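Local coordinates for uncharacterized protein (Nostoc punctiforme, PDB 2R3S) that probably transfers a methyl group from S-adenosylmethionine to an oxygen of a substrate still unknown, as a putative O-methyltransferase, at residues C250-R255 with S308-A313; G314-Q319 with I331-K335. All coordinates share one frame; numbering follows the deposited sequence.

Interaction 1 of 2, residues C250-R255 with S308-A313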
ATOM      1  N   CYS A 250       3.686  23.345  20.592  1.00 36.39           N
ATOM      2  CA  CYS A 250       4.123  24.278  19.520  1.00 35.44           C
ATOM      3  C   CYS A 250       4.153  25.704  20.047  1.00 37.06           C
ATOM      4  O   CYS A 250       5.014  26.495  19.681  1.00 35.69           O
ATOM      5  CB  CYS A 250       3.190  24.231  18.294  1.00 36.00           C
ATOM      6  SG  CYS A 250       3.238  22.649  17.371  1.00 36.57           S
ATOM      7  N   GLU A 251       3.172  26.028  20.885  1.00 39.50           N
ATOM      8  CA  GLU A 251       3.055  27.368  21.471  1.00 41.35           C
ATOM      9  C   GLU A 251       4.207  27.629  22.458  1.00 40.46           C
ATOM     10  O   GLU A 251       4.847  28.663  22.377  1.00 38.98           O
ATOM     11  CB  GLU A 251       1.658  27.566  22.093  1.00 41.79           C
ATOM     12  CG  GLU A 251       0.584  27.773  20.998  1.00 44.16           C
ATOM     13  CD  GLU A 251      -0.836  27.979  21.504  1.00 41.09           C
ATOM     14  OE1 GLU A 251      -1.105  27.726  22.697  1.00 45.20           O
ATOM     15  OE2 GLU A 251      -1.686  28.386  20.673  1.00 38.32           O
ATOM     16  N   GLN A 252       4.487  26.658  23.323  1.00 40.46           N
ATOM     17  CA  GLN A 252       5.684  26.674  24.169  1.00 43.24           C
ATOM     18  C   GLN A 252       6.923  26.986  23.337  1.00 42.26           C
ATOM     19  O   GLN A 252       7.701  27.886  23.681  1.00 43.68           O
ATOM     20  CB  GLN A 252       5.855  25.326  24.884  1.00 45.27           C
ATOM     21  CG  GLN A 252       6.959  25.288  25.962  1.00 47.92           C
ATOM     22  CD  GLN A 252       7.240  23.872  26.475  1.00 46.91           C
ATOM     23  OE1 GLN A 252       8.380  23.410  26.455  1.00 54.59           O
ATOM     24  NE2 GLN A 252       6.194  23.178  26.932  1.00 50.39           N
ATOM     25  N   LEU A 253       7.071  26.292  22.205  1.00 40.26           N
ATOM     26  CA  LEU A 253       8.223  26.499  21.342  1.00 37.74           C
ATOM     27  C   LEU A 253       8.216  27.888  20.716  1.00 36.29           C
ATOM     28  O   LEU A 253       9.250  28.535  20.675  1.00 37.14           O
ATOM     29  CB  LEU A 253       8.329  25.410  20.259  1.00 38.72           C
ATOM     30  CG  LEU A 253       9.644  25.380  19.449  1.00 38.74           C
ATOM     31  CD1 LEU A 253      10.839  24.746  20.248  1.00 36.73           C
ATOM     32  CD2 LEU A 253       9.418  24.684  18.097  1.00 35.81           C
ATOM     33  N   LEU A 254       7.063  28.354  20.242  1.00 34.78           N
ATOM     34  CA  LEU A 254       6.997  29.649  19.556  1.00 36.69           C
ATOM     35  C   LEU A 254       7.288  30.839  20.507  1.00 37.59           C
ATOM     36  O   LEU A 254       7.787  31.886  20.061  1.00 35.19           O
ATOM     37  CB  LEU A 254       5.644  29.834  18.813  1.00 37.20           C
ATOM     38  CG  LEU A 254       5.312  28.861  17.642  1.00 36.80           C
ATOM     39  CD1 LEU A 254       3.949  29.159  17.051  1.00 34.56           C
ATOM     40  CD2 LEU A 254       6.346  28.878  16.550  1.00 30.40           C
ATOM     41  N   ARG A 255       6.990  30.667  21.798  1.00 38.02           N
ATOM     42  CA  ARG A 255       7.308  31.700  22.821  1.00 41.37           C
ATOM     43  C   ARG A 255       8.819  31.790  23.057  1.00 40.26           C
ATOM     44  O   ARG A 255       9.389  32.882  23.080  1.00 42.58           O
ATOM     45  CB  ARG A 255       6.565  31.433  24.140  1.00 40.93           C
ATOM     46  CG  ARG A 255       5.088  31.936  24.160  1.00 46.00           C
ATOM     47  CD  ARG A 255       4.401  31.715  25.539  1.00 46.84           C
ATOM     48  NE  ARG A 255       4.202  30.295  25.852  1.00 54.82           N
ATOM     49  CZ  ARG A 255       3.065  29.613  25.670  1.00 55.51           C
ATOM     50  NH1 ARG A 255       1.962  30.196  25.178  1.00 48.91           N
ATOM     51  NH2 ARG A 255       3.033  28.323  25.989  1.00 58.25           N
ATOM     52  N   SER A 308      -3.284  30.987  14.608  1.00 37.15           N
ATOM     53  CA  SER A 308      -3.690  31.052  16.013  1.00 37.99           C
ATOM     54  C   SER A 308      -2.574  30.715  17.021  1.00 40.28           C
ATOM     55  O   SER A 308      -2.597  31.188  18.153  1.00 40.45           O
ATOM     56  CB  SER A 308      -4.872  30.127  16.240  1.00 35.68           C
ATOM     57  OG  SER A 308      -5.116  29.962  17.615  1.00 39.48           O
HETATM   58  N   MSE A 309      -1.630  29.861  16.630  1.00 40.60           N
HETATM   59  CA  MSE A 309      -0.524  29.508  17.510  1.00 39.84           C
HETATM   60  C   MSE A 309       0.445  30.668  17.595  1.00 38.93           C
HETATM   61  O   MSE A 309       0.903  31.033  18.672  1.00 37.62           O
HETATM   62  CB  MSE A 309       0.187  28.262  16.998  1.00 40.91           C
HETATM   63  CG  MSE A 309      -0.647  27.020  17.121  1.00 43.32           C
HETATM   64 SE   MSE A 309       0.331  25.448  16.490  0.75 38.92          SE
HETATM   65  CE  MSE A 309      -1.027  24.730  15.226  1.00 36.36           C
ATOM     66  N   PHE A 310       0.746  31.257  16.452  1.00 39.58           N
ATOM     67  CA  PHE A 310       1.606  32.424  16.427  1.00 41.17           C
ATOM     68  C   PHE A 310       0.969  33.611  17.157  1.00 43.38           C
ATOM     69  O   PHE A 310       1.642  34.290  17.938  1.00 44.56           O
ATOM     70  CB  PHE A 310       1.962  32.792  15.003  1.00 40.39           C
ATOM     71  CG  PHE A 310       3.111  32.004  14.451  1.00 39.77           C
ATOM     72  CD1 PHE A 310       4.403  32.263  14.875  1.00 42.10           C
ATOM     73  CD2 PHE A 310       2.905  31.016  13.493  1.00 43.82           C
ATOM     74  CE1 PHE A 310       5.481  31.553  14.362  1.00 46.50           C
ATOM     75  CE2 PHE A 310       3.976  30.296  12.965  1.00 43.57           C
ATOM     76  CZ  PHE A 310       5.277  30.566  13.414  1.00 43.86           C
ATOM     77  N   SER A 311      -0.315  33.852  16.907  1.00 43.53           N
ATOM     78  CA  SER A 311      -1.067  34.882  17.623  1.00 43.74           C
ATOM     79  C   SER A 311      -0.970  34.687  19.123  1.00 40.99           C
ATOM     80  O   SER A 311      -0.606  35.615  19.817  1.00 42.82           O
ATOM     81  CB  SER A 311      -2.545  34.906  17.202  1.00 44.12           C
ATOM     82  OG  SER A 311      -3.312  35.723  18.083  1.00 49.11           O
ATOM     83  N   ASN A 312      -1.268  33.487  19.608  1.00 41.06           N
ATOM     84  CA  ASN A 312      -1.148  33.139  21.048  1.00 40.92           C
ATOM     85  C   ASN A 312       0.256  33.116  21.656  1.00 42.25           C
ATOM     86  O   ASN A 312       0.400  33.077  22.896  1.00 43.98           O
ATOM     87  CB  ASN A 312      -1.727  31.744  21.319  1.00 41.29           C
ATOM     88  CG  ASN A 312      -3.240  31.672  21.154  1.00 47.72           C
ATOM     89  OD1 ASN A 312      -3.924  32.690  21.037  1.00 50.94           O
ATOM     90  ND2 ASN A 312      -3.770  30.443  21.154  1.00 47.98           N
ATOM     91  N   ALA A 313       1.277  33.049  20.809  1.00 41.51           N
ATOM     92  CA  ALA A 313       2.661  33.035  21.266  1.00 43.08           C
ATOM     93  C   ALA A 313       3.217  34.444  21.301  1.00 44.31           C
ATOM     94  O   ALA A 313       4.358  34.635  21.704  1.00 46.80           O
ATOM     95  CB  ALA A 313       3.542  32.148  20.346  1.00 41.56           C
TER
HETATM   96  O   HOH W   1      -4.052  27.699  19.175  1.00 40.29           O
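Glu251 sets CG anti to its own carbonyl carbon (chi1 -75°), as Leu254 does, and from there Glu251 runs on fully extended to Asn312 while Leu254 lays its methyl groups on Phe310. Asn312 ND2 donates to Glu251 OE2 at 3.0 Å, meeting the oxygen on its syn side but well out of the carboxylate plane; carboxylate and amide are turned 75° apart. The same OE2 accepts a second hydrogen bond, from a water that also bonds to Ser308 OG, so two donors grip one oxygen. On its way the glutamate chain crosses Met309, a selenomethionine, at about a right angle. Cutting Glu251 back to an alanine is likely to leave the Asn312 amide and the bridging water without their acceptor and to strip Met309 CB and CG of cover. Deeper in, Leu254 CD1 sits squarely over one face of the Phe310 ring, 3.8 Å from its centroid, a CH-pi contact, and CD2 touches CE1 and CZ of the same ring. Ala313 CB presses on Leu254 CB at 3.5 Å, tighter than usual for two carbons. At the other end Met309 SE rests on Cys250 CB at 3.6 Å. The two helix segments cross at -50°, their axes 9.1 Å apart, and helices 247-260 and 303-312 pack beside the central sheet: Leu254 touches Leu238 of strand 233-239, and Phe310 lies on Val267 and Val269 of strand 265-271.

Interaction 2 of 2, residues G314-Q319 with I331-K335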
ATOM      1  N   GLY A 314       2.435  35.414  20.832  1.00 44.18           N
ATOM      2  CA  GLY A 314       2.811  36.811  20.910  1.00 44.13           C
ATOM      3  C   GLY A 314       3.263  37.477  19.628  1.00 43.81           C
ATOM      4  O   GLY A 314       3.753  38.598  19.662  1.00 46.74           O
ATOM      5  N   PHE A 315       3.121  36.819  18.490  1.00 42.85           N
ATOM      6  CA  PHE A 315       3.614  37.401  17.258  1.00 43.22           C
ATOM      7  C   PHE A 315       2.546  38.337  16.744  1.00 44.93           C
ATOM      8  O   PHE A 315       1.381  38.236  17.136  1.00 46.92           O
ATOM      9  CB  PHE A 315       3.976  36.327  16.226  1.00 42.95           C
ATOM     10  CG  PHE A 315       5.185  35.517  16.603  1.00 38.18           C
ATOM     11  CD1 PHE A 315       5.106  34.568  17.611  1.00 38.34           C
ATOM     12  CD2 PHE A 315       6.398  35.709  15.957  1.00 36.89           C
ATOM     13  CE1 PHE A 315       6.217  33.832  17.980  1.00 38.79           C
ATOM     14  CE2 PHE A 315       7.502  34.983  16.310  1.00 38.43           C
ATOM     15  CZ  PHE A 315       7.415  34.030  17.322  1.00 39.70           C
ATOM     16  N   SER A 316       2.955  39.255  15.883  1.00 46.62           N
ATOM     17  CA  SER A 316       2.094  40.325  15.442  1.00 49.06           C
ATOM     18  C   SER A 316       1.317  39.944  14.195  1.00 49.43           C
ATOM     19  O   SER A 316       0.246  40.479  13.951  1.00 51.77           O
ATOM     20  CB  SER A 316       2.927  41.592  15.187  1.00 51.39           C
ATOM     21  OG  SER A 316       3.421  41.656  13.856  1.00 56.73           O
ATOM     22  N   HIS A 317       1.848  39.021  13.402  1.00 48.65           N
ATOM     23  CA  HIS A 317       1.318  38.769  12.062  1.00 47.74           C
ATOM     24  C   HIS A 317       1.926  37.488  11.456  1.00 47.07           C
ATOM     25  O   HIS A 317       3.126  37.266  11.559  1.00 45.17           O
ATOM     26  CB  HIS A 317       1.616  39.972  11.146  1.00 47.70           C
ATOM     27  CG  HIS A 317       1.161  39.789   9.729  1.00 49.78           C
ATOM     28  ND1 HIS A 317      -0.145  39.477   9.396  1.00 51.14           N
ATOM     29  CD2 HIS A 317       1.831  39.904   8.552  1.00 50.53           C
ATOM     30  CE1 HIS A 317      -0.255  39.396   8.079  1.00 52.92           C
ATOM     31  NE2 HIS A 317       0.930  39.645   7.543  1.00 53.59           N
ATOM     32  N   SER A 318       1.076  36.656  10.842  1.00 45.20           N
ATOM     33  CA  SER A 318       1.513  35.483  10.109  1.00 42.66           C
ATOM     34  C   SER A 318       0.790  35.420   8.775  1.00 43.32           C
ATOM     35  O   SER A 318      -0.380  35.768   8.665  1.00 41.56           O
ATOM     36  CB  SER A 318       1.307  34.204  10.909  1.00 41.44           C
ATOM     37  OG  SER A 318       0.118  34.238  11.673  1.00 46.45           O
ATOM     38  N   GLN A 319       1.512  34.952   7.769  1.00 44.10           N
ATOM     39  CA  GLN A 319       1.104  35.075   6.405  1.00 45.81           C
ATOM     40  C   GLN A 319       1.496  33.837   5.636  1.00 46.26           C
ATOM     41  O   GLN A 319       2.662  33.448   5.674  1.00 44.19           O
ATOM     42  CB  GLN A 319       1.820  36.273   5.813  1.00 46.62           C
ATOM     43  CG  GLN A 319       1.396  36.611   4.410  1.00 55.12           C
ATOM     44  CD  GLN A 319       1.716  38.050   4.068  1.00 66.09           C
ATOM     45  OE1 GLN A 319       1.129  38.979   4.643  1.00 68.36           O
ATOM     46  NE2 GLN A 319       2.661  38.251   3.142  1.00 70.70           N
ATOM     47  N   ILE A 331       4.702  29.477   6.035  1.00 39.23           N
ATOM     48  CA  ILE A 331       4.147  30.582   6.828  1.00 37.54           C
ATOM     49  C   ILE A 331       5.290  31.489   7.302  1.00 39.31           C
ATOM     50  O   ILE A 331       6.223  31.010   7.939  1.00 42.82           O
ATOM     51  CB  ILE A 331       3.392  30.068   8.071  1.00 37.80           C
ATOM     52  CG1 ILE A 331       2.153  29.294   7.652  1.00 34.44           C
ATOM     53  CG2 ILE A 331       2.982  31.204   8.997  1.00 35.05           C
ATOM     54  CD1 ILE A 331       1.532  28.534   8.772  1.00 33.63           C
ATOM     55  N   VAL A 332       5.239  32.781   6.984  1.00 37.36           N
ATOM     56  CA  VAL A 332       6.137  33.767   7.593  1.00 36.65           C
ATOM     57  C   VAL A 332       5.421  34.469   8.742  1.00 39.46           C
ATOM     58  O   VAL A 332       4.318  34.995   8.550  1.00 40.02           O
ATOM     59  CB  VAL A 332       6.618  34.801   6.592  1.00 37.77           C
ATOM     60  CG1 VAL A 332       7.544  35.808   7.269  1.00 30.43           C
ATOM     61  CG2 VAL A 332       7.316  34.089   5.405  1.00 33.81           C
ATOM     62  N   ALA A 333       6.017  34.415   9.934  1.00 39.83           N
ATOM     63  CA  ALA A 333       5.537  35.129  11.116  1.00 40.62           C
ATOM     64  C   ALA A 333       6.487  36.289  11.415  1.00 43.27           C
ATOM     65  O   ALA A 333       7.682  36.190  11.158  1.00 42.13           O
ATOM     66  CB  ALA A 333       5.435  34.228  12.298  1.00 37.00           C
ATOM     67  N   TYR A 334       5.923  37.379  11.947  1.00 45.16           N
ATOM     68  CA  TYR A 334       6.645  38.620  12.249  1.00 45.86           C
ATOM     69  C   TYR A 334       6.476  38.866  13.723  1.00 46.39           C
ATOM     70  O   TYR A 334       5.366  38.746  14.253  1.00 45.58           O
ATOM     71  CB  TYR A 334       6.061  39.793  11.459  1.00 45.75           C
ATOM     72  CG  TYR A 334       6.160  39.582   9.980  1.00 46.36           C
ATOM     73  CD1 TYR A 334       5.211  38.813   9.298  1.00 50.49           C
ATOM     74  CD2 TYR A 334       7.219  40.112   9.256  1.00 48.81           C
ATOM     75  CE1 TYR A 334       5.311  38.586   7.904  1.00 49.99           C
ATOM     76  CE2 TYR A 334       7.337  39.902   7.888  1.00 50.69           C
ATOM     77  CZ  TYR A 334       6.376  39.142   7.208  1.00 51.89           C
ATOM     78  OH  TYR A 334       6.497  38.949   5.833  1.00 53.01           O
ATOM     79  N   LYS A 335       7.579  39.189  14.389  1.00 48.90           N
ATOM     80  CA  LYS A 335       7.588  39.410  15.846  1.00 49.40           C
ATOM     81  C   LYS A 335       6.593  40.511  16.218  1.00 50.17           C
ATOM     82  O   LYS A 335       6.387  41.443  15.425  1.00 50.71           O
ATOM     83  CB  LYS A 335       9.006  39.807  16.313  1.00 48.89           C
ATOM     84  CG  LYS A 335       9.288  39.535  17.777  1.00 48.00           C
ATOM     85  CD  LYS A 335      10.573  40.230  18.234  1.00 48.81           C
ATOM     86  CE  LYS A 335      10.952  39.821  19.638  1.00 50.04           C
ATOM     87  NZ  LYS A 335      12.243  40.420  20.020  1.00 58.29           N
ATOM     88  OXT LYS A 335       5.973  40.492  17.295  1.00 52.43           O
TER
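Tyr334 gives its backbone N to His317 O at 2.8 Å and takes Ser316 N on its own O at 3.0 Å. Farther along, Gln319 and Val332 form a reciprocal pair: Gln319 N bonds to Val332 O at 2.9 Å and Val332 N to Gln319 O at 3.0 Å. Between these lies the non-hydrogen-bonded pair Ser318 and Ala333, whose CA atoms are 4.2 Å apart; there Ala333 CA and Ser318 CA make CA-H...O contacts to His317 O and Val332 O, giving each carbonyl a second, softer partner. This is the antiparallel hairpin of strands 317-321 and 329-334, the closing pair of the seven-stranded 3-2-1-4-5-7-6 sheet of a Rossmann-like methyltransferase. Strand 329-334 also bonds to strand 265-271, where Ile331 and Ala333 pair with Val269 and Val267. On the face carrying His317, Gln319 and Tyr334, the imidazole swings out with CG anti to its backbone N (chi1 178°), and NE2 donates to Gln319 OE1 at 3.0 Å; the acceptor lies in the imidazole plane, but the donor stands above the carbonyl plane of the Gln319 amide. The His317 and Tyr334 rings run side by side with planes at 21° but barely overlap. Gly314 ends the preceding helix in a Schellman motif, and its O accepts from Lys258 NZ. Ser316 OG makes a weak bond to the terminal Lys335 O, while Lys335 NZ is satisfied by Leu261 O.

Overall arrangement
Interaction 1 closes just before interaction 2 opens along the chain, and their centres lie about 10 Å apart. The first joins two helices by side chains, apolar inside with a polar, watered edge; the second joins two strands chiefly by backbone hydrogen bonds. Both are partly buried, and neither touches the other subunit. Helix 303-312 runs into strand 317-321, with Phe310 O probably accepting from Phe315 N at the turn. Phe315 meets Phe310 edge-to-face and reaches Leu254, while Phe310 touches Ala333, so the helix pair and the hairpin share one apolar layer. The face with His317 and Tyr334 is more open to solvent.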